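Local coordinates for protein probable branched-chain-amino-acid aminotransferase (Thermotoga maritima MSB8, PDB 3CSW) that probably transfers the amino group of leucine, isoleucine or valine to 2-oxoglutarate with the help of pyridoxal 5'-phosphate, in branched-chain amino acid biosynthesis, at residues Ala56-Tyr60 and Leu76-Phe81; Phe81-Leu85 and Leu110-Ser114. One frame throughout, in Å; residues are numbered along the deposited sequence.

Contact 1 of 2, residues Ala56-Tyr60 and Leu76-Phe81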
ATOM      1  N   ALA A  56     -19.269  19.486  25.307  1.00 29.24           N
ATOM      2  CA  ALA A  56     -19.030  18.459  26.310  1.00 29.77           C
ATOM      3  C   ALA A  56     -19.613  17.098  25.912  1.00 31.05           C
ATOM      4  O   ALA A  56     -18.933  16.071  26.009  1.00 32.83           O
ATOM      5  CB  ALA A  56     -19.524  18.899  27.671  1.00 26.48           C
ATOM      6  N   TYR A  57     -20.850  17.090  25.427  1.00 30.92           N
ATOM      7  CA  TYR A  57     -21.501  15.857  24.999  1.00 30.67           C
ATOM      8  C   TYR A  57     -20.783  15.223  23.795  1.00 29.48           C
ATOM      9  O   TYR A  57     -20.579  14.026  23.764  1.00 29.61           O
ATOM     10  CB  TYR A  57     -22.996  16.091  24.677  1.00 32.26           C
ATOM     11  CG  TYR A  57     -23.699  14.791  24.378  1.00 33.33           C
ATOM     12  CD1 TYR A  57     -23.872  13.838  25.378  1.00 36.76           C
ATOM     13  CD2 TYR A  57     -24.139  14.488  23.093  1.00 36.07           C
ATOM     14  CE1 TYR A  57     -24.470  12.621  25.112  1.00 35.90           C
ATOM     15  CE2 TYR A  57     -24.737  13.274  22.816  1.00 37.83           C
ATOM     16  CZ  TYR A  57     -24.903  12.343  23.828  1.00 37.35           C
ATOM     17  OH  TYR A  57     -25.501  11.130  23.560  1.00 39.71           O
ATOM     18  N   LYS A  58     -20.399  16.039  22.820  1.00 29.47           N
ATOM     19  CA  LYS A  58     -19.680  15.561  21.649  1.00 30.50           C
ATOM     20  C   LYS A  58     -18.361  14.895  22.019  1.00 31.08           C
ATOM     21  O   LYS A  58     -18.018  13.849  21.469  1.00 33.06           O
ATOM     22  CB  LYS A  58     -19.431  16.708  20.664  1.00 29.72           C
ATOM     23  CG  LYS A  58     -20.715  17.186  20.006  1.00 32.51           C
ATOM     24  CD  LYS A  58     -20.500  18.294  19.008  1.00 29.61           C
ATOM     25  CE  LYS A  58     -21.789  18.557  18.234  1.00 32.39           C
ATOM     26  NZ  LYS A  58     -21.572  19.752  17.342  1.00 40.14           N
ATOM     27  N   HIS A  59     -17.630  15.506  22.948  1.00 31.47           N
ATOM     28  CA  HIS A  59     -16.375  14.941  23.437  1.00 31.25           C
ATOM     29  C   HIS A  59     -16.589  13.672  24.251  1.00 32.38           C
ATOM     30  O   HIS A  59     -15.819  12.740  24.138  1.00 35.42           O
ATOM     31  CB  HIS A  59     -15.612  15.973  24.255  1.00 31.43           C
ATOM     32  CG  HIS A  59     -14.911  16.992  23.419  1.00 29.85           C
ATOM     33  ND1 HIS A  59     -13.751  16.708  22.737  1.00 33.69           N
ATOM     34  CD2 HIS A  59     -15.206  18.283  23.139  1.00 30.31           C
ATOM     35  CE1 HIS A  59     -13.359  17.784  22.077  1.00 31.41           C
ATOM     36  NE2 HIS A  59     -14.212  18.757  22.318  1.00 26.83           N
ATOM     37  N   TYR A  60     -17.631  13.640  25.070  1.00 33.85           N
ATOM     38  CA  TYR A  60     -17.990  12.440  25.829  1.00 33.56           C
ATOM     39  C   TYR A  60     -18.274  11.239  24.917  1.00 34.36           C
ATOM     40  O   TYR A  60     -17.835  10.126  25.187  1.00 34.22           O
ATOM     41  CB  TYR A  60     -19.221  12.713  26.705  1.00 32.80           C
ATOM     42  CG  TYR A  60     -19.602  11.547  27.591  1.00 34.11           C
ATOM     43  CD1 TYR A  60     -18.929  11.301  28.788  1.00 32.74           C
ATOM     44  CD2 TYR A  60     -20.609  10.670  27.216  1.00 35.15           C
ATOM     45  CE1 TYR A  60     -19.259  10.212  29.593  1.00 31.51           C
ATOM     46  CE2 TYR A  60     -20.953   9.572  28.008  1.00 32.83           C
ATOM     47  CZ  TYR A  60     -20.282   9.347  29.193  1.00 36.67           C
ATOM     48  OH  TYR A  60     -20.655   8.259  29.977  1.00 37.99           O
ATOM     49  N   LEU A  76     -17.511   6.895  34.021  1.00 58.10           N
ATOM     50  CA  LEU A  76     -18.294   8.106  34.278  1.00 53.27           C
ATOM     51  C   LEU A  76     -19.556   8.216  33.428  1.00 47.23           C
ATOM     52  O   LEU A  76     -19.566   7.861  32.247  1.00 46.29           O
ATOM     53  CB  LEU A  76     -17.440   9.368  34.035  1.00 53.69           C
ATOM     54  CG  LEU A  76     -16.740   9.970  35.257  1.00 56.59           C
ATOM     55  CD1 LEU A  76     -16.008  11.238  34.879  1.00 57.14           C
ATOM     56  CD2 LEU A  76     -17.716  10.253  36.372  1.00 56.13           C
ATOM     57  N   SER A  77     -20.616   8.739  34.029  1.00 42.77           N
ATOM     58  CA  SER A  77     -21.819   9.074  33.276  1.00 39.36           C
ATOM     59  C   SER A  77     -21.579  10.443  32.636  1.00 36.98           C
ATOM     60  O   SER A  77     -20.642  11.165  33.009  1.00 33.86           O
ATOM     61  CB  SER A  77     -23.050   9.097  34.182  1.00 37.95           C
ATOM     62  OG  SER A  77     -23.007  10.193  35.085  1.00 41.04           O
ATOM     63  N   PHE A  78     -22.399  10.798  31.652  1.00 35.82           N
ATOM     64  CA  PHE A  78     -22.284  12.114  31.055  1.00 33.40           C
ATOM     65  C   PHE A  78     -22.557  13.176  32.108  1.00 35.30           C
ATOM     66  O   PHE A  78     -21.889  14.215  32.174  1.00 37.47           O
ATOM     67  CB  PHE A  78     -23.262  12.290  29.911  1.00 32.59           C
ATOM     68  CG  PHE A  78     -23.223  13.662  29.319  1.00 32.58           C
ATOM     69  CD1 PHE A  78     -22.010  14.210  28.893  1.00 29.03           C
ATOM     70  CD2 PHE A  78     -24.371  14.421  29.215  1.00 30.37           C
ATOM     71  CE1 PHE A  78     -21.950  15.473  28.384  1.00 33.61           C
ATOM     72  CE2 PHE A  78     -24.326  15.700  28.677  1.00 31.80           C
ATOM     73  CZ  PHE A  78     -23.128  16.227  28.264  1.00 30.40           C
ATOM     74  N   ASP A  79     -23.551  12.896  32.935  1.00 37.61           N
ATOM     75  CA  ASP A  79     -23.975  13.802  33.990  1.00 37.57           C
ATOM     76  C   ASP A  79     -22.829  14.080  34.966  1.00 38.42           C
ATOM     77  O   ASP A  79     -22.610  15.230  35.355  1.00 39.86           O
ATOM     78  CB  ASP A  79     -25.178  13.188  34.709  1.00 38.65           C
ATOM     79  CG  ASP A  79     -25.819  14.133  35.700  1.00 39.99           C
ATOM     80  OD1 ASP A  79     -26.037  15.324  35.356  1.00 40.41           O
ATOM     81  OD2 ASP A  79     -26.121  13.667  36.822  1.00 45.58           O
ATOM     82  N   GLU A  80     -22.092  13.036  35.344  1.00 37.90           N
ATOM     83  CA  GLU A  80     -20.939  13.184  36.244  1.00 39.44           C
ATOM     84  C   GLU A  80     -19.760  13.886  35.567  1.00 37.06           C
ATOM     85  O   GLU A  80     -19.075  14.706  36.186  1.00 36.00           O
ATOM     86  CB  GLU A  80     -20.497  11.815  36.751  1.00 40.06           C
ATOM     87  CG  GLU A  80     -21.513  11.172  37.692  1.00 43.94           C
ATOM     88  CD  GLU A  80     -21.269   9.679  37.930  1.00 45.59           C
ATOM     89  OE1 GLU A  80     -20.539   9.038  37.131  1.00 48.40           O
ATOM     90  OE2 GLU A  80     -21.830   9.148  38.925  1.00 57.27           O
ATOM     91  N   PHE A  81     -19.531  13.523  34.304  1.00 37.42           N
ATOM     92  CA  PHE A  81     -18.519  14.141  33.428  1.00 35.57           C
ATOM     93  C   PHE A  81     -18.737  15.657  33.433  1.00 34.95           C
ATOM     94  O   PHE A  81     -17.812  16.413  33.746  1.00 35.20           O
ATOM     95  CB  PHE A  81     -18.678  13.537  32.024  1.00 35.11           C
ATOM     96  CG  PHE A  81     -17.715  14.057  30.971  1.00 35.89           C
ATOM     97  CD1 PHE A  81     -16.376  13.716  30.998  1.00 35.13           C
ATOM     98  CD2 PHE A  81     -18.187  14.803  29.887  1.00 32.64           C
ATOM     99  CE1 PHE A  81     -15.508  14.155  30.004  1.00 36.94           C
ATOM    100  CE2 PHE A  81     -17.331  15.238  28.895  1.00 34.64           C
ATOM    101  CZ  PHE A  81     -15.994  14.914  28.946  1.00 34.45           C
TER
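A very short hydrogen bond, 2.5 Å from Y60 OH to L76 O, ties the first turn of helix 56-68 to the residues that lead into helix 78-89. It is the one polar link between the two segments; the rest of the interface is apolar and aromatic packing. Y60 points its CA-to-CB bond at the other helix, and its t rotamer lays the ring alongside F78 and F81. F78 CB sits over the face of the Y60 ring, 4.1 Å from its centroid, a CH-pi contact, while Y60 CD1 comes within 3.7 Å of F81 CG over the face of the F81 ring. One turn back, Y57 directs its ring edge at the face of F78 in a T-shaped pair, centroids 5.0 Å apart and planes at 78°. A56 adds looser contacts, its CB 4.3 Å from F78 CE1 and 4.4 Å from F81 CE2; its carbonyl is nearer, A56 O lying 3.4 Å from F81 CE2 at the edge of that ring. S77 is the N-cap of helix 78-89, with E80 N donating to S77 OG (3.0 Å) and S77 N donating back to E80 OE1 (3.1 Å). On the far side of helix 56-68, K58 makes salt bridges to E206 and E280. What results is an aromatic cluster of Y57, Y60, F78 and F81 joining two successive helices of the class-IV aminotransferase fold, the second opened by a classic capping box.

Contact 2 of 2, residues Phe81-Leu85 and Leu110-Ser114; sequences FTKVL and LFVFS
This is helix-on-sheet packing: helix 78-89 lies against one face of the antiparallel sheet to which strand 109-115 belongs, in a class-IV aminotransferase. Build 81-85 as regular alpha helix, with L85 N bonded to F81 O at 3.0 Å, and 110-114 as extended strand. The two axes run in roughly the same direction, crossing at -30° with a closest approach of 10.5 Å; L85 and F111 hold the nearest CA atoms, 8.0 Å apart. F111 and F113, both m at chi1, project from the strand toward the helix, whereas L110 and V112 face the other way and pack respectively on F34 and F31 of the second subunit, another copy of this protein.

The aromatic contacts centre on F111. V84, at chi1 179°, places CG1 over the face of the F111 ring, 3.7 Å from that ring's centroid, a CH-pi contact. At the edge of the F111 ring, F111 CE2 meets F81 CD1 and L85 CD2, each at 3.8 Å; the F81 and F111 rings are oblique, planes at 41°, centroids 6.0 Å apart. F81 is t, L85 m then t.

F113 meets the helix mainly at its backbone, with van der Waals contacts from F113 CZ to V84 O and from F113 CE2 to L85 O, both 3.5 Å.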
ATOM      1  N   PHE A  81     -19.531  13.523  34.304  1.00 37.42           N
ATOM      2  CA  PHE A  81     -18.519  14.141  33.428  1.00 35.57           C
ATOM      3  C   PHE A  81     -18.737  15.657  33.433  1.00 34.95           C
ATOM      4  O   PHE A  81     -17.812  16.413  33.746  1.00 35.20           O
ATOM      5  CB  PHE A  81     -18.678  13.537  32.024  1.00 35.11           C
ATOM      6  CG  PHE A  81     -17.715  14.057  30.971  1.00 35.89           C
ATOM      7  CD1 PHE A  81     -16.376  13.716  30.998  1.00 35.13           C
ATOM      8  CD2 PHE A  81     -18.187  14.803  29.887  1.00 32.64           C
ATOM      9  CE1 PHE A  81     -15.508  14.155  30.004  1.00 36.94           C
ATOM     10  CE2 PHE A  81     -17.331  15.238  28.895  1.00 34.64           C
ATOM     11  CZ  PHE A  81     -15.994  14.914  28.946  1.00 34.45           C
ATOM     12  N   THR A  82     -19.965  16.087  33.140  1.00 33.32           N
ATOM     13  CA  THR A  82     -20.273  17.513  33.092  1.00 33.83           C
ATOM     14  C   THR A  82     -20.091  18.157  34.468  1.00 34.45           C
ATOM     15  O   THR A  82     -19.665  19.311  34.573  1.00 34.68           O
ATOM     16  CB  THR A  82     -21.708  17.806  32.575  1.00 33.69           C
ATOM     17  OG1 THR A  82     -22.693  17.347  33.514  1.00 37.71           O
ATOM     18  CG2 THR A  82     -21.939  17.138  31.261  1.00 32.30           C
ATOM     19  N   LYS A  83     -20.390  17.407  35.526  1.00 34.42           N
ATOM     20  CA  LYS A  83     -20.268  17.941  36.881  1.00 35.06           C
ATOM     21  C   LYS A  83     -18.821  18.261  37.236  1.00 34.14           C
ATOM     22  O   LYS A  83     -18.545  19.341  37.762  1.00 33.11           O
ATOM     23  CB  LYS A  83     -20.897  16.989  37.910  1.00 36.90           C
ATOM     24  CG  LYS A  83     -22.434  17.013  37.893  1.00 37.07           C
ATOM     25  CD  LYS A  83     -23.073  16.086  38.967  1.00 37.95           C
ATOM     26  CE  LYS A  83     -24.625  16.164  38.928  1.00 39.96           C
ATOM     27  NZ  LYS A  83     -25.301  15.726  40.191  1.00 42.36           N
ATOM     28  N   VAL A  84     -17.901  17.333  36.945  1.00 33.51           N
ATOM     29  CA  VAL A  84     -16.472  17.568  37.195  1.00 32.68           C
ATOM     30  C   VAL A  84     -15.929  18.680  36.282  1.00 32.50           C
ATOM     31  O   VAL A  84     -15.140  19.522  36.717  1.00 32.67           O
ATOM     32  CB  VAL A  84     -15.614  16.279  37.009  1.00 32.58           C
ATOM     33  CG1 VAL A  84     -14.135  16.579  37.263  1.00 32.12           C
ATOM     34  CG2 VAL A  84     -16.101  15.149  37.948  1.00 31.81           C
ATOM     35  N   LEU A  85     -16.344  18.679  35.017  1.00 33.76           N
ATOM     36  CA  LEU A  85     -15.878  19.696  34.064  1.00 33.95           C
ATOM     37  C   LEU A  85     -16.229  21.093  34.562  1.00 35.29           C
ATOM     38  O   LEU A  85     -15.368  21.975  34.573  1.00 37.28           O
ATOM     39  CB  LEU A  85     -16.490  19.500  32.671  1.00 34.86           C
ATOM     40  CG  LEU A  85     -16.079  18.312  31.803  1.00 32.00           C
ATOM     41  CD1 LEU A  85     -16.892  18.329  30.482  1.00 31.11           C
ATOM     42  CD2 LEU A  85     -14.586  18.346  31.537  1.00 28.95           C
ATOM     43  N   LEU A 110      -8.984  10.762  34.673  1.00 39.79           N
ATOM     44  CA  LEU A 110      -8.180  11.873  35.179  1.00 38.22           C
ATOM     45  C   LEU A 110      -8.480  13.111  34.360  1.00 36.26           C
ATOM     46  O   LEU A 110      -8.378  13.075  33.135  1.00 35.97           O
ATOM     47  CB  LEU A 110      -6.686  11.564  35.085  1.00 38.40           C
ATOM     48  CG  LEU A 110      -5.663  12.686  35.329  1.00 39.29           C
ATOM     49  CD1 LEU A 110      -5.654  13.089  36.778  1.00 32.78           C
ATOM     50  CD2 LEU A 110      -4.281  12.218  34.889  1.00 37.98           C
ATOM     51  N   PHE A 111      -8.842  14.203  35.037  1.00 35.13           N
ATOM     52  CA  PHE A 111      -9.077  15.488  34.370  1.00 34.24           C
ATOM     53  C   PHE A 111      -7.917  16.400  34.729  1.00 34.47           C
ATOM     54  O   PHE A 111      -7.476  16.396  35.882  1.00 34.95           O
ATOM     55  CB  PHE A 111     -10.359  16.146  34.855  1.00 33.76           C
ATOM     56  CG  PHE A 111     -11.629  15.370  34.575  1.00 35.09           C
ATOM     57  CD1 PHE A 111     -11.968  14.252  35.333  1.00 34.00           C
ATOM     58  CD2 PHE A 111     -12.539  15.827  33.622  1.00 33.97           C
ATOM     59  CE1 PHE A 111     -13.178  13.574  35.122  1.00 33.14           C
ATOM     60  CE2 PHE A 111     -13.751  15.153  33.411  1.00 34.36           C
ATOM     61  CZ  PHE A 111     -14.063  14.025  34.155  1.00 32.91           C
ATOM     62  N   VAL A 112      -7.419  17.163  33.761  1.00 32.95           N
ATOM     63  CA  VAL A 112      -6.352  18.131  34.009  1.00 33.84           C
ATOM     64  C   VAL A 112      -6.865  19.484  33.516  1.00 36.15           C
ATOM     65  O   VAL A 112      -7.237  19.619  32.353  1.00 36.29           O
ATOM     66  CB  VAL A 112      -5.015  17.763  33.291  1.00 34.07           C
ATOM     67  CG1 VAL A 112      -3.896  18.703  33.718  1.00 32.08           C
ATOM     68  CG2 VAL A 112      -4.613  16.326  33.567  1.00 27.52           C
ATOM     69  N   PHE A 113      -6.918  20.468  34.414  1.00 36.94           N
ATOM     70  CA  PHE A 113      -7.375  21.822  34.073  1.00 37.46           C
ATOM     71  C   PHE A 113      -6.211  22.802  34.126  1.00 37.90           C
ATOM     72  O   PHE A 113      -5.499  22.830  35.114  1.00 38.95           O
ATOM     73  CB  PHE A 113      -8.431  22.294  35.064  1.00 35.36           C
ATOM     74  CG  PHE A 113      -9.678  21.445  35.103  1.00 33.34           C
ATOM     75  CD1 PHE A 113      -9.735  20.309  35.893  1.00 32.88           C
ATOM     76  CD2 PHE A 113     -10.820  21.832  34.412  1.00 36.19           C
ATOM     77  CE1 PHE A 113     -10.886  19.554  35.966  1.00 34.46           C
ATOM     78  CE2 PHE A 113     -11.982  21.071  34.475  1.00 37.04           C
ATOM     79  CZ  PHE A 113     -12.015  19.929  35.254  1.00 33.85           C
ATOM     80  N   SER A 114      -6.017  23.586  33.069  1.00 38.43           N
ATOM     81  CA  SER A 114      -4.968  24.610  33.047  1.00 40.10           C
ATOM     82  C   SER A 114      -5.415  25.833  32.263  1.00 41.58           C
ATOM     83  O   SER A 114      -6.275  25.740  31.401  1.00 43.68           O
ATOM     84  CB  SER A 114      -3.661  24.061  32.464  1.00 41.09           C
ATOM     85  OG  SER A 114      -3.793  23.687  31.110  1.00 40.15           O
TER

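F81 belongs to both contacts: its ring meets Y60 in contact 1 and F111 in contact 2, so helix 78-89 packs on helix 56-68 and on the sheet through the same ring, the two partners lying roughly at right angles as seen from it. The centres lie about 10 Å apart, and two further touches make the packing continuous, L76 CD1 to F111 CZ at 3.5 Å and A56 CB to L85 CD1 at 3.9 Å. The shared ring stands back from the cofactor: the F81 side chain is about 12 Å from the bound PLP and about 11 Å from the side chain of K145, the probable attachment lysine, which carries no covalently bound cofactor in this model.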